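Local coordinates for protein Ydr267cp (Saccharomyces cerevisiae, PDB 2HES) that serves as an essential component of the cytosolic iron-sulfur protein assembly machinery and is required for the maturation of extramitochondrial iron-sulfur proteins, at residues I61-W66 against K111-S116; E188-L193 against D235-V240; V200-F205 against V253-W258. All blocks are in the same frame, centred on the assembly; numbering follows the deposited sequence.

Contact 1: residues I61-W66 against K111-S116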
ATOM      1  N   ILE A  61      13.622  -4.644   2.887  1.00 33.17           N
ATOM      2  CA  ILE A  61      12.265  -5.164   2.737  1.00 32.04           C
ATOM      3  C   ILE A  61      11.360  -3.983   2.449  1.00 31.37           C
ATOM      4  O   ILE A  61      10.986  -3.232   3.349  1.00 31.90           O
ATOM      5  CB  ILE A  61      11.755  -5.907   3.982  1.00 33.23           C
ATOM      6  CG1 ILE A  61      12.696  -7.049   4.393  1.00 32.58           C
ATOM      7  CG2 ILE A  61      10.340  -6.484   3.727  1.00 30.80           C
ATOM      8  CD1 ILE A  61      12.963  -8.088   3.328  1.00 36.38           C
ATOM      9  N   ARG A  62      11.031  -3.817   1.171  1.00 29.13           N
ATOM     10  CA  ARG A  62      10.387  -2.610   0.699  1.00 27.80           C
ATOM     11  C   ARG A  62       8.871  -2.714   0.859  1.00 25.93           C
ATOM     12  O   ARG A  62       8.169  -1.690   0.905  1.00 26.68           O
ATOM     13  CB  ARG A  62      10.807  -2.345  -0.770  1.00 27.31           C
ATOM     14  CG  ARG A  62      10.169  -1.110  -1.447  1.00 30.55           C
ATOM     15  CD  ARG A  62      10.593   0.223  -0.774  1.00 30.48           C
ATOM     16  NE  ARG A  62       9.990   1.371  -1.455  1.00 34.71           N
ATOM     17  CZ  ARG A  62       8.735   1.760  -1.267  1.00 35.28           C
ATOM     18  NH1 ARG A  62       7.950   1.068  -0.439  1.00 35.18           N
ATOM     19  NH2 ARG A  62       8.250   2.809  -1.935  1.00 35.61           N
ATOM     20  N   SER A  63       8.374  -3.943   0.982  1.00 24.89           N
ATOM     21  CA  SER A  63       6.925  -4.187   0.995  1.00 23.36           C
ATOM     22  C   SER A  63       6.534  -5.494   1.689  1.00 21.95           C
ATOM     23  O   SER A  63       7.157  -6.516   1.504  1.00 22.87           O
ATOM     24  CB  SER A  63       6.388  -4.216  -0.436  1.00 23.99           C
ATOM     25  OG  SER A  63       4.980  -4.153  -0.427  1.00 24.34           O
ATOM     26  N   VAL A  64       5.514  -5.416   2.524  1.00 21.68           N
ATOM     27  CA  VAL A  64       4.971  -6.618   3.188  1.00 20.51           C
ATOM     28  C   VAL A  64       3.462  -6.568   3.052  1.00 19.47           C
ATOM     29  O   VAL A  64       2.862  -5.494   3.126  1.00 19.34           O
ATOM     30  CB  VAL A  64       5.363  -6.731   4.698  1.00 20.99           C
ATOM     31  CG1 VAL A  64       6.871  -6.973   4.870  1.00 20.55           C
ATOM     32  CG2 VAL A  64       4.889  -5.512   5.525  1.00 21.75           C
ATOM     33  N   ALA A  65       2.840  -7.725   2.839  1.00 18.45           N
ATOM     34  CA  ALA A  65       1.384  -7.765   2.815  1.00 17.07           C
ATOM     35  C   ALA A  65       0.860  -9.132   3.243  1.00 17.52           C
ATOM     36  O   ALA A  65       1.358 -10.168   2.751  1.00 18.83           O
ATOM     37  CB  ALA A  65       0.896  -7.482   1.421  1.00 16.13           C
ATOM     38  N   TRP A  66      -0.212  -9.092   4.035  1.00 17.50           N
ATOM     39  CA  TRP A  66      -0.897 -10.289   4.493  1.00 20.01           C
ATOM     40  C   TRP A  66      -1.874 -10.782   3.429  1.00 22.44           C
ATOM     41  O   TRP A  66      -2.630  -9.989   2.830  1.00 20.70           O
ATOM     42  CB  TRP A  66      -1.704  -9.973   5.739  1.00 21.64           C
ATOM     43  CG  TRP A  66      -0.913  -9.677   6.959  1.00 21.06           C
ATOM     44  CD1 TRP A  66      -0.680  -8.456   7.485  1.00 23.48           C
ATOM     45  CD2 TRP A  66      -0.268 -10.622   7.832  1.00 23.51           C
ATOM     46  NE1 TRP A  66       0.062  -8.555   8.642  1.00 23.35           N
ATOM     47  CE2 TRP A  66       0.324  -9.879   8.884  1.00 24.85           C
ATOM     48  CE3 TRP A  66      -0.151 -12.014   7.840  1.00 22.96           C
ATOM     49  CZ2 TRP A  66       1.036 -10.485   9.930  1.00 24.86           C
ATOM     50  CZ3 TRP A  66       0.552 -12.623   8.887  1.00 24.15           C
ATOM     51  CH2 TRP A  66       1.129 -11.861   9.915  1.00 23.21           C
ATOM     52  N   LYS A 111       9.467  -3.427  -5.469  1.00 27.84           N
ATOM     53  CA  LYS A 111       8.976  -2.257  -4.721  1.00 25.93           C
ATOM     54  C   LYS A 111       7.677  -2.492  -3.966  1.00 24.92           C
ATOM     55  O   LYS A 111       7.369  -1.775  -3.016  1.00 23.49           O
ATOM     56  CB  LYS A 111       8.730  -1.053  -5.637  1.00 26.12           C
ATOM     57  CG  LYS A 111       9.940  -0.469  -6.352  1.00 26.68           C
ATOM     58  CD  LYS A 111      11.076  -0.132  -5.358  1.00 29.58           C
ATOM     59  CE  LYS A 111      12.283   0.387  -6.102  1.00 27.10           C
ATOM     60  NZ  LYS A 111      12.056   1.790  -6.537  1.00 28.66           N
ATOM     61  N   GLY A 112       6.875  -3.462  -4.415  1.00 23.53           N
ATOM     62  CA  GLY A 112       5.616  -3.713  -3.763  1.00 20.51           C
ATOM     63  C   GLY A 112       5.083  -5.124  -3.920  1.00 20.08           C
ATOM     64  O   GLY A 112       5.361  -5.812  -4.927  1.00 19.93           O
ATOM     65  N   VAL A 113       4.329  -5.537  -2.917  1.00 19.16           N
ATOM     66  CA  VAL A 113       3.547  -6.798  -2.993  1.00 17.74           C
ATOM     67  C   VAL A 113       2.140  -6.526  -2.512  1.00 17.07           C
ATOM     68  O   VAL A 113       1.933  -5.729  -1.567  1.00 17.01           O
ATOM     69  CB  VAL A 113       4.191  -7.978  -2.180  1.00 18.21           C
ATOM     70  CG1 VAL A 113       5.610  -8.271  -2.658  1.00 19.28           C
ATOM     71  CG2 VAL A 113       4.252  -7.668  -0.697  1.00 19.16           C
ATOM     72  N   ALA A 114       1.157  -7.205  -3.099  1.00 16.97           N
ATOM     73  CA  ALA A 114      -0.227  -6.983  -2.711  1.00 16.51           C
ATOM     74  C   ALA A 114      -1.060  -8.166  -3.164  1.00 17.20           C
ATOM     75  O   ALA A 114      -0.850  -8.681  -4.294  1.00 17.02           O
ATOM     76  CB  ALA A 114      -0.781  -5.695  -3.324  1.00 16.98           C
ATOM     77  N   TRP A 115      -2.029  -8.530  -2.316  1.00 18.37           N
ATOM     78  CA  TRP A 115      -2.892  -9.690  -2.567  1.00 18.54           C
ATOM     79  C   TRP A 115      -4.301  -9.264  -3.017  1.00 20.02           C
ATOM     80  O   TRP A 115      -4.878  -8.280  -2.502  1.00 19.84           O
ATOM     81  CB  TRP A 115      -3.108 -10.487  -1.285  1.00 20.16           C
ATOM     82  CG  TRP A 115      -1.920 -11.103  -0.714  1.00 21.23           C
ATOM     83  CD1 TRP A 115      -1.015 -10.546   0.143  1.00 20.20           C
ATOM     84  CD2 TRP A 115      -1.493 -12.452  -0.948  1.00 21.20           C
ATOM     85  NE1 TRP A 115      -0.046 -11.492   0.471  1.00 22.69           N
ATOM     86  CE2 TRP A 115      -0.320 -12.657  -0.205  1.00 21.94           C
ATOM     87  CE3 TRP A 115      -2.009 -13.506  -1.713  1.00 25.11           C
ATOM     88  CZ2 TRP A 115       0.364 -13.877  -0.206  1.00 23.08           C
ATOM     89  CZ3 TRP A 115      -1.324 -14.725  -1.725  1.00 21.26           C
ATOM     90  CH2 TRP A 115      -0.148 -14.888  -0.979  1.00 22.56           C
ATOM     91  N   SER A 116      -4.906 -10.050  -3.904  1.00 19.54           N
ATOM     92  CA  SER A 116      -6.340  -9.893  -4.183  1.00 20.07           C
ATOM     93  C   SER A 116      -7.141 -10.320  -2.962  1.00 21.39           C
ATOM     94  O   SER A 116      -6.657 -11.128  -2.187  1.00 20.38           O
ATOM     95  CB  SER A 116      -6.724 -10.730  -5.401  1.00 19.79           C
ATOM     96  OG  SER A 116      -6.400 -12.101  -5.177  1.00 20.47           O
TER
HETATM   97  O   HOH W   1      11.047   3.266  -3.901  1.00 17.54           O
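Ser-63 and Gly-112 bring strands 61-66 and 111-115 together, their CA atoms 5.0 Å apart and the strand directions only 8° from parallel. Each is the innermost strand of its own four-stranded blade in this WD40 beta-propeller, and a parallel pair of this kind, with no backbone-to-backbone bond between the two segments, is how adjacent blades meet near the central axis. A side chain supplies the link instead. OG of Ser-63, anti to its backbone N (chi1 -167°), reaches across and accepts the N-H of Val-113, with N and OG 2.9 Å apart. Its CB presses on Gly-112 CA at 3.5 Å, a tight fit at a residue with no side chain of its own. One step on, Ala-65 CB meets Val-113 CG2 at 4.0 Å and also touches CD1 of Trp-115. That indole adds a second bond: NE1 donates to Ala-65 O at 3.0 Å, the oxygen lying at the ring edge near its plane, while the donor stands well above the carbonyl plane, 60° out of it. At the other end Lys-111 O sits over one face of the Arg-62 guanidinium. The Lys-111 ammonium is salt-bridged to Asp-155; between it and the like-charged Arg-62 lies a water, which accepts from Arg-62 NE at 3.3 Å and from Lys-111 NZ at 3.2 Å.

Contact 2: residues E188-L193 against D235-V240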
ATOM      1  N   GLU A 188      -4.783  -7.283 -18.593  1.00 24.01           N
ATOM      2  CA  GLU A 188      -4.293  -6.176 -19.385  1.00 23.27           C
ATOM      3  C   GLU A 188      -4.620  -4.867 -18.731  1.00 21.87           C
ATOM      4  O   GLU A 188      -5.383  -4.847 -17.765  1.00 19.17           O
ATOM      5  CB  GLU A 188      -4.851  -6.212 -20.795  1.00 25.45           C
ATOM      6  CG  GLU A 188      -6.341  -6.269 -20.860  1.00 29.88           C
ATOM      7  CD  GLU A 188      -6.814  -6.381 -22.293  1.00 35.96           C
ATOM      8  OE1 GLU A 188      -6.137  -5.812 -23.181  1.00 40.57           O
ATOM      9  OE2 GLU A 188      -7.852  -7.029 -22.529  1.00 38.22           O
ATOM     10  N   CYS A 189      -4.023  -3.791 -19.240  1.00 19.61           N
ATOM     11  CA  CYS A 189      -4.240  -2.451 -18.686  1.00 18.67           C
ATOM     12  C   CYS A 189      -5.510  -1.894 -19.301  1.00 18.86           C
ATOM     13  O   CYS A 189      -5.643  -1.880 -20.538  1.00 19.76           O
ATOM     14  CB  CYS A 189      -3.036  -1.528 -19.007  1.00 20.27           C
ATOM     15  SG  CYS A 189      -3.339   0.110 -18.394  1.00 19.95           S
ATOM     16  N   VAL A 190      -6.476  -1.520 -18.458  1.00 17.39           N
ATOM     17  CA  VAL A 190      -7.760  -1.011 -18.956  1.00 17.47           C
ATOM     18  C   VAL A 190      -7.919   0.498 -18.752  1.00 17.31           C
ATOM     19  O   VAL A 190      -8.875   1.128 -19.267  1.00 17.47           O
ATOM     20  CB  VAL A 190      -8.969  -1.782 -18.363  1.00 18.67           C
ATOM     21  CG1 VAL A 190      -8.887  -3.242 -18.849  1.00 18.72           C
ATOM     22  CG2 VAL A 190      -9.001  -1.674 -16.868  1.00 16.64           C
ATOM     23  N   ALA A 191      -6.962   1.094 -18.056  1.00 16.82           N
ATOM     24  CA  ALA A 191      -6.936   2.583 -17.978  1.00 15.33           C
ATOM     25  C   ALA A 191      -5.602   3.125 -17.538  1.00 16.44           C
ATOM     26  O   ALA A 191      -4.905   2.513 -16.761  1.00 16.35           O
ATOM     27  CB  ALA A 191      -8.046   3.053 -17.028  1.00 16.54           C
ATOM     28  N   VAL A 192      -5.246   4.293 -18.047  1.00 16.06           N
ATOM     29  CA  VAL A 192      -4.065   5.000 -17.630  1.00 17.08           C
ATOM     30  C   VAL A 192      -4.618   6.328 -17.068  1.00 16.90           C
ATOM     31  O   VAL A 192      -5.334   7.072 -17.785  1.00 17.31           O
ATOM     32  CB  VAL A 192      -3.124   5.298 -18.807  1.00 18.59           C
ATOM     33  CG1 VAL A 192      -1.877   6.000 -18.291  1.00 18.74           C
ATOM     34  CG2 VAL A 192      -2.798   4.028 -19.614  1.00 19.28           C
ATOM     35  N   LEU A 193      -4.360   6.559 -15.791  1.00 17.11           N
ATOM     36  CA  LEU A 193      -4.778   7.753 -15.062  1.00 17.06           C
ATOM     37  C   LEU A 193      -3.667   8.803 -15.163  1.00 17.59           C
ATOM     38  O   LEU A 193      -2.674   8.746 -14.426  1.00 15.03           O
ATOM     39  CB  LEU A 193      -5.078   7.432 -13.595  1.00 17.32           C
ATOM     40  CG  LEU A 193      -6.210   6.419 -13.331  1.00 20.17           C
ATOM     41  CD1 LEU A 193      -6.553   6.185 -11.900  1.00 15.01           C
ATOM     42  CD2 LEU A 193      -7.390   6.881 -13.986  1.00 23.42           C
ATOM     43  N   ASP A 235     -13.957  -2.029 -24.318  1.00 35.73           N
ATOM     44  CA  ASP A 235     -13.900  -2.738 -23.046  1.00 34.27           C
ATOM     45  C   ASP A 235     -12.771  -2.188 -22.160  1.00 31.23           C
ATOM     46  O   ASP A 235     -12.324  -2.826 -21.229  1.00 31.86           O
ATOM     47  CB  ASP A 235     -13.746  -4.239 -23.280  1.00 35.67           C
ATOM     48  CG  ASP A 235     -14.371  -5.066 -22.188  1.00 39.32           C
ATOM     49  OD1 ASP A 235     -14.827  -4.471 -21.183  1.00 46.64           O
ATOM     50  OD2 ASP A 235     -14.401  -6.313 -22.324  1.00 43.68           O
ATOM     51  N   GLN A 236     -12.323  -0.993 -22.490  1.00 27.19           N
ATOM     52  CA  GLN A 236     -11.391  -0.244 -21.677  1.00 24.10           C
ATOM     53  C   GLN A 236     -12.228   0.569 -20.712  1.00 22.20           C
ATOM     54  O   GLN A 236     -13.430   0.739 -20.947  1.00 21.65           O
ATOM     55  CB  GLN A 236     -10.646   0.716 -22.569  1.00 25.66           C
ATOM     56  CG  GLN A 236      -9.633   0.032 -23.506  1.00 26.40           C
ATOM     57  CD  GLN A 236      -8.331  -0.231 -22.763  1.00 29.13           C
ATOM     58  OE1 GLN A 236      -8.010  -1.362 -22.499  1.00 29.51           O
ATOM     59  NE2 GLN A 236      -7.627   0.839 -22.355  1.00 31.72           N
ATOM     60  N   GLN A 237     -11.597   1.086 -19.661  1.00 17.91           N
ATOM     61  CA  GLN A 237     -12.335   1.860 -18.652  1.00 16.57           C
ATOM     62  C   GLN A 237     -12.043   3.326 -18.799  1.00 16.68           C
ATOM     63  O   GLN A 237     -10.875   3.714 -18.919  1.00 16.41           O
ATOM     64  CB  GLN A 237     -11.938   1.427 -17.242  1.00 17.15           C
ATOM     65  CG  GLN A 237     -12.347  -0.031 -16.907  1.00 15.59           C
ATOM     66  CD  GLN A 237     -12.081  -0.421 -15.463  1.00 17.01           C
ATOM     67  OE1 GLN A 237     -11.426   0.309 -14.716  1.00 15.88           O
ATOM     68  NE2 GLN A 237     -12.608  -1.606 -15.057  1.00 15.36           N
ATOM     69  N   GLU A 238     -13.092   4.135 -18.744  1.00 15.70           N
ATOM     70  CA  GLU A 238     -12.956   5.580 -18.761  1.00 18.00           C
ATOM     71  C   GLU A 238     -12.897   6.055 -17.329  1.00 18.38           C
ATOM     72  O   GLU A 238     -13.749   5.719 -16.526  1.00 17.99           O
ATOM     73  CB  GLU A 238     -14.125   6.218 -19.497  1.00 19.59           C
ATOM     74  CG  GLU A 238     -14.313   5.624 -20.893  1.00 24.84           C
ATOM     75  CD  GLU A 238     -15.177   6.460 -21.814  1.00 37.12           C
ATOM     76  OE1 GLU A 238     -15.674   7.545 -21.394  1.00 41.08           O
ATOM     77  OE2 GLU A 238     -15.376   6.018 -22.969  1.00 40.98           O
ATOM     78  N   TRP A 239     -11.882   6.843 -17.018  1.00 19.70           N
ATOM     79  CA  TRP A 239     -11.669   7.320 -15.659  1.00 19.09           C
ATOM     80  C   TRP A 239     -11.279   8.825 -15.741  1.00 19.16           C
ATOM     81  O   TRP A 239     -10.577   9.230 -16.708  1.00 18.23           O
ATOM     82  CB  TRP A 239     -10.569   6.399 -15.059  1.00 21.30           C
ATOM     83  CG  TRP A 239     -10.653   6.196 -13.678  1.00 25.00           C
ATOM     84  CD1 TRP A 239     -10.558   7.199 -12.785  1.00 26.51           C
ATOM     85  CD2 TRP A 239     -10.809   4.964 -12.891  1.00 18.85           C
ATOM     86  NE1 TRP A 239     -10.650   6.714 -11.522  1.00 28.33           N
ATOM     87  CE2 TRP A 239     -10.808   5.368 -11.539  1.00 19.91           C
ATOM     88  CE3 TRP A 239     -10.979   3.578 -13.185  1.00 18.20           C
ATOM     89  CZ2 TRP A 239     -10.938   4.487 -10.481  1.00 19.47           C
ATOM     90  CZ3 TRP A 239     -11.105   2.689 -12.099  1.00 18.99           C
ATOM     91  CH2 TRP A 239     -11.100   3.172 -10.765  1.00 18.80           C
ATOM     92  N   VAL A 240     -11.748   9.654 -14.796  1.00 17.58           N
ATOM     93  CA  VAL A 240     -11.319  11.088 -14.738  1.00 16.93           C
ATOM     94  C   VAL A 240     -10.888  11.418 -13.322  1.00 17.05           C
ATOM     95  O   VAL A 240     -11.282  10.730 -12.417  1.00 16.58           O
ATOM     96  CB  VAL A 240     -12.421  12.093 -15.167  1.00 16.63           C
ATOM     97  CG1 VAL A 240     -12.777  11.841 -16.648  1.00 19.14           C
ATOM     98  CG2 VAL A 240     -13.662  12.076 -14.163  1.00 17.26           C
TER
HETATM   99  O   HOH W   2      -5.272   1.460 -21.227  1.00 46.39           O
HETATM  100  O   HOH W   3      -7.911   8.190 -17.223  1.00 31.93           O
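Gln-237 crosses Val-190 at a slant, and every atom of its side chain beyond CB meets the one methyl, CG2. Its CB sits 3.7 Å from Val-190 O, the same oxygen that accepts the Gln-237 N-H in a fairly straight bond (N to O 2.8 Å, 166°). CG then passes Val-190 CG2 at 3.7 Å, and because the chain stays extended, with CD anti to CA (chi2 -174°), the amide carbon CD is laid against the same methyl at 3.6 Å. At the tip both OE1 and NE2 remain within van der Waals reach of CG2, while OE1 also comes to the edge of the Trp-239 ring, in its plane. Strands 188-193 and 237-240 belong to the outermost strands of two successive blades of the beta-propeller, diverging by 21°, and the Gln-237 N-H is the one direct hydrogen bond between the two segments. A classic beta bulge, in which Val-190 and Ala-191 both face Ile-179, falls in the strand here, and Ala-191 CB packs on Gln-237 O at 3.5 Å. Farther along, Leu-193 lies across Trp-239: CD2 comes to CB and CG at the root of the indole, and CD1 stands over the face of the five-membered ring, 4.2 Å from its centroid, in a CH-pi contact. Leu-214 touches both side chains. At the opposite end, Gln-236 NE2 donates to a water at 2.7 Å, and that water makes a weak bond to Cys-189 O.

Contact 3: residues V200-F205 against V253-W258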
ATOM      1  N   VAL A 200       3.942   8.957  -8.768  1.00 16.43           N
ATOM      2  CA  VAL A 200       2.818   8.544  -7.939  1.00 16.29           C
ATOM      3  C   VAL A 200       3.366   7.444  -7.028  1.00 16.07           C
ATOM      4  O   VAL A 200       3.833   6.424  -7.529  1.00 16.06           O
ATOM      5  CB  VAL A 200       1.652   8.029  -8.762  1.00 16.26           C
ATOM      6  CG1 VAL A 200       0.435   7.849  -7.863  1.00 14.99           C
ATOM      7  CG2 VAL A 200       1.314   8.981 -10.006  1.00 14.37           C
ATOM      8  N   TRP A 201       3.317   7.697  -5.727  1.00 15.22           N
ATOM      9  CA  TRP A 201       3.939   6.819  -4.704  1.00 17.12           C
ATOM     10  C   TRP A 201       3.020   5.714  -4.265  1.00 16.30           C
ATOM     11  O   TRP A 201       3.492   4.628  -3.872  1.00 18.07           O
ATOM     12  CB  TRP A 201       4.352   7.639  -3.471  1.00 16.99           C
ATOM     13  CG  TRP A 201       5.692   8.367  -3.752  1.00 19.41           C
ATOM     14  CD1 TRP A 201       5.867   9.650  -4.149  1.00 22.58           C
ATOM     15  CD2 TRP A 201       6.992   7.790  -3.642  1.00 22.66           C
ATOM     16  NE1 TRP A 201       7.231   9.927  -4.312  1.00 21.87           N
ATOM     17  CE2 TRP A 201       7.942   8.800  -3.993  1.00 24.63           C
ATOM     18  CE3 TRP A 201       7.456   6.523  -3.255  1.00 25.07           C
ATOM     19  CZ2 TRP A 201       9.336   8.560  -3.994  1.00 24.10           C
ATOM     20  CZ3 TRP A 201       8.857   6.286  -3.233  1.00 24.80           C
ATOM     21  CH2 TRP A 201       9.771   7.309  -3.606  1.00 24.54           C
ATOM     22  N   SER A 202       1.734   5.980  -4.289  1.00 16.66           N
ATOM     23  CA  SER A 202       0.743   4.971  -3.828  1.00 15.55           C
ATOM     24  C   SER A 202      -0.639   5.376  -4.221  1.00 15.46           C
ATOM     25  O   SER A 202      -0.894   6.538  -4.552  1.00 15.31           O
ATOM     26  CB  SER A 202       0.806   4.766  -2.315  1.00 16.94           C
ATOM     27  OG  SER A 202       0.225   5.873  -1.662  1.00 17.24           O
ATOM     28  N   SER A 203      -1.531   4.401  -4.191  1.00 14.98           N
ATOM     29  CA  SER A 203      -2.962   4.672  -4.382  1.00 15.69           C
ATOM     30  C   SER A 203      -3.774   3.747  -3.486  1.00 14.35           C
ATOM     31  O   SER A 203      -3.225   2.780  -2.864  1.00 14.50           O
ATOM     32  CB  SER A 203      -3.335   4.450  -5.836  1.00 17.17           C
ATOM     33  OG  SER A 203      -3.371   3.079  -6.172  1.00 18.66           O
ATOM     34  N   ASP A 204      -5.078   4.006  -3.379  1.00 14.26           N
ATOM     35  CA  ASP A 204      -5.959   3.084  -2.583  1.00 14.65           C
ATOM     36  C   ASP A 204      -7.350   3.255  -3.126  1.00 15.14           C
ATOM     37  O   ASP A 204      -7.743   4.386  -3.444  1.00 14.98           O
ATOM     38  CB  ASP A 204      -5.937   3.423  -1.092  1.00 15.59           C
ATOM     39  CG  ASP A 204      -6.404   2.256  -0.196  1.00 17.52           C
ATOM     40  OD1 ASP A 204      -6.690   1.158  -0.721  1.00 17.97           O
ATOM     41  OD2 ASP A 204      -6.476   2.462   1.032  1.00 18.99           O
ATOM     42  N   PHE A 205      -8.097   2.153  -3.222  1.00 15.51           N
ATOM     43  CA  PHE A 205      -9.501   2.242  -3.717  1.00 15.16           C
ATOM     44  C   PHE A 205     -10.512   2.683  -2.660  1.00 16.31           C
ATOM     45  O   PHE A 205     -10.332   2.423  -1.498  1.00 16.63           O
ATOM     46  CB  PHE A 205      -9.972   0.899  -4.261  1.00 15.58           C
ATOM     47  CG  PHE A 205      -9.337   0.512  -5.551  1.00 13.45           C
ATOM     48  CD1 PHE A 205      -9.941   0.886  -6.775  1.00 12.07           C
ATOM     49  CD2 PHE A 205      -8.144  -0.212  -5.574  1.00 15.52           C
ATOM     50  CE1 PHE A 205      -9.393   0.537  -7.979  1.00 16.97           C
ATOM     51  CE2 PHE A 205      -7.555  -0.569  -6.822  1.00 13.60           C
ATOM     52  CZ  PHE A 205      -8.207  -0.195  -8.017  1.00 14.37           C
ATOM     53  N   VAL A 253       4.048  13.424  -1.367  1.00 21.27           N
ATOM     54  CA  VAL A 253       3.038  12.703  -0.592  1.00 19.93           C
ATOM     55  C   VAL A 253       3.369  11.219  -0.768  1.00 19.31           C
ATOM     56  O   VAL A 253       3.170  10.656  -1.853  1.00 18.92           O
ATOM     57  CB  VAL A 253       1.619  12.963  -1.096  1.00 19.00           C
ATOM     58  CG1 VAL A 253       0.639  12.183  -0.238  1.00 16.98           C
ATOM     59  CG2 VAL A 253       1.274  14.447  -0.955  1.00 19.54           C
ATOM     60  N   TYR A 254       3.954  10.597   0.264  1.00 18.42           N
ATOM     61  CA  TYR A 254       4.495   9.268   0.082  1.00 18.41           C
ATOM     62  C   TYR A 254       3.475   8.136   0.260  1.00 17.66           C
ATOM     63  O   TYR A 254       3.755   7.024  -0.153  1.00 18.18           O
ATOM     64  CB  TYR A 254       5.612   9.016   1.103  1.00 18.71           C
ATOM     65  CG  TYR A 254       6.949   9.691   0.799  1.00 18.43           C
ATOM     66  CD1 TYR A 254       7.429   9.816  -0.506  1.00 21.58           C
ATOM     67  CD2 TYR A 254       7.773  10.128   1.848  1.00 21.74           C
ATOM     68  CE1 TYR A 254       8.689  10.445  -0.765  1.00 23.93           C
ATOM     69  CE2 TYR A 254       9.016  10.712   1.584  1.00 21.45           C
ATOM     70  CZ  TYR A 254       9.478  10.842   0.305  1.00 23.85           C
ATOM     71  OH  TYR A 254      10.742  11.446   0.101  1.00 23.51           O
ATOM     72  N   ASN A 255       2.380   8.397   0.939  1.00 17.19           N
ATOM     73  CA  ASN A 255       1.376   7.323   1.139  1.00 17.85           C
ATOM     74  C   ASN A 255      -0.043   7.866   1.372  1.00 18.73           C
ATOM     75  O   ASN A 255      -0.252   8.885   2.032  1.00 18.48           O
ATOM     76  CB  ASN A 255       1.865   6.424   2.320  1.00 17.52           C
ATOM     77  CG  ASN A 255       1.610   4.925   2.102  1.00 18.25           C
ATOM     78  OD1 ASN A 255       1.026   4.281   2.945  1.00 18.88           O
ATOM     79  ND2 ASN A 255       2.099   4.371   0.988  1.00 20.63           N
ATOM     80  N   VAL A 256      -1.032   7.172   0.819  1.00 16.94           N
ATOM     81  CA  VAL A 256      -2.416   7.452   1.116  1.00 15.61           C
ATOM     82  C   VAL A 256      -3.142   6.177   1.466  1.00 15.72           C
ATOM     83  O   VAL A 256      -2.753   5.077   1.010  1.00 17.48           O
ATOM     84  CB  VAL A 256      -3.146   8.131  -0.108  1.00 15.93           C
ATOM     85  CG1 VAL A 256      -2.544   9.482  -0.434  1.00 17.53           C
ATOM     86  CG2 VAL A 256      -3.035   7.231  -1.345  1.00 15.16           C
ATOM     87  N   ALA A 257      -4.223   6.332   2.220  1.00 15.68           N
ATOM     88  CA  ALA A 257      -5.054   5.194   2.677  1.00 16.47           C
ATOM     89  C   ALA A 257      -6.494   5.624   2.796  1.00 16.90           C
ATOM     90  O   ALA A 257      -6.797   6.695   3.382  1.00 16.36           O
ATOM     91  CB  ALA A 257      -4.546   4.688   4.034  1.00 16.51           C
ATOM     92  N   TRP A 258      -7.383   4.826   2.220  1.00 16.68           N
ATOM     93  CA  TRP A 258      -8.768   5.172   2.166  1.00 17.25           C
ATOM     94  C   TRP A 258      -9.487   4.158   3.025  1.00 18.89           C
ATOM     95  O   TRP A 258      -9.536   2.957   2.689  1.00 19.80           O
ATOM     96  CB  TRP A 258      -9.301   5.176   0.737  1.00 16.97           C
ATOM     97  CG  TRP A 258     -10.551   6.048   0.539  1.00 16.94           C
ATOM     98  CD1 TRP A 258     -11.497   6.385   1.491  1.00 16.50           C
ATOM     99  CD2 TRP A 258     -11.033   6.573  -0.700  1.00 18.15           C
ATOM    100  NE1 TRP A 258     -12.492   7.155   0.919  1.00 18.11           N
ATOM    101  CE2 TRP A 258     -12.238   7.276  -0.423  1.00 17.36           C
ATOM    102  CE3 TRP A 258     -10.538   6.574  -2.019  1.00 16.94           C
ATOM    103  CZ2 TRP A 258     -12.954   7.980  -1.413  1.00 16.82           C
ATOM    104  CZ3 TRP A 258     -11.257   7.257  -3.011  1.00 17.46           C
ATOM    105  CH2 TRP A 258     -12.456   7.959  -2.695  1.00 16.87           C
TER
HETATM  106  O   HOH W   4       1.160   8.541  -2.070  1.00 21.71           O
HETATM  107  O   HOH W   5      -1.900   2.850  -0.505  1.00 24.22           O
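Ser-202 OG is held from two directions: Val-256 N donates to it at 3.1 Å, and a water lies 2.9 Å from it. That water in turn donates to Val-253 O at 2.9 Å. With OG between the backbone N and the carbonyl carbon (chi1 74°), the hydroxyl bridges two innermost strands of neighbouring propeller blades, 200-205 and 253-258, which run almost exactly parallel. Where the strands begin, Trp-201 and Tyr-254 lie side by side and form a T-shaped pair: CD1 of the tyrosine stands over the centre of the indole face, the five-membered ring and the phenol have centroids 4.9 Å apart, and the planes meet at 79°. The rims are tied elsewhere, Trp-201 NE1 to Asp-219 and Tyr-254 OH to Glu-297. An alanine in place of Trp-201 would probably leave the tyrosine edge without a face to rest on and the Asp-219 carboxylate without its indole donor. Midway, a second water spans the gap by donating to Ser-203 O and to Val-256 O. Toward the strand ends Asp-204 takes over. Its OD2 accepts the Trp-258 N-H in a nearly straight bond (N to OD2 2.8 Å, 177°), on the anti side of the carboxylate but tilted out of its plane, while OD1 is salt-bridged to Lys-207. Beside it the Trp-258 ring turns its edge to the Asp-204 carbonyl, CE3 lying 3.8 Å from O.

Contacts 1 and 3 are two instances of one inter-blade joint, both centred about 7 Å from the centre of the chain, with a serine OG accepting a backbone N-H of the next blade in each. Their centres are 14 Å apart, yet they touch where Arg-62 NH2 packs 3.8 Å from Trp-201 CZ3. Contact 2 lies at the periphery, about 20 Å from the chain centre; it shares with contact 3 the sheet that runs from 200-205 out to 237-244, and Trp-239 CH2 meets Phe-205 CE1 at 4.2 Å. Contacts 1 and 2 do not touch, their nearest atoms being about 14 Å apart. A bound calcium ion lies about 7 Å from the Val-253 side chain of contact 3.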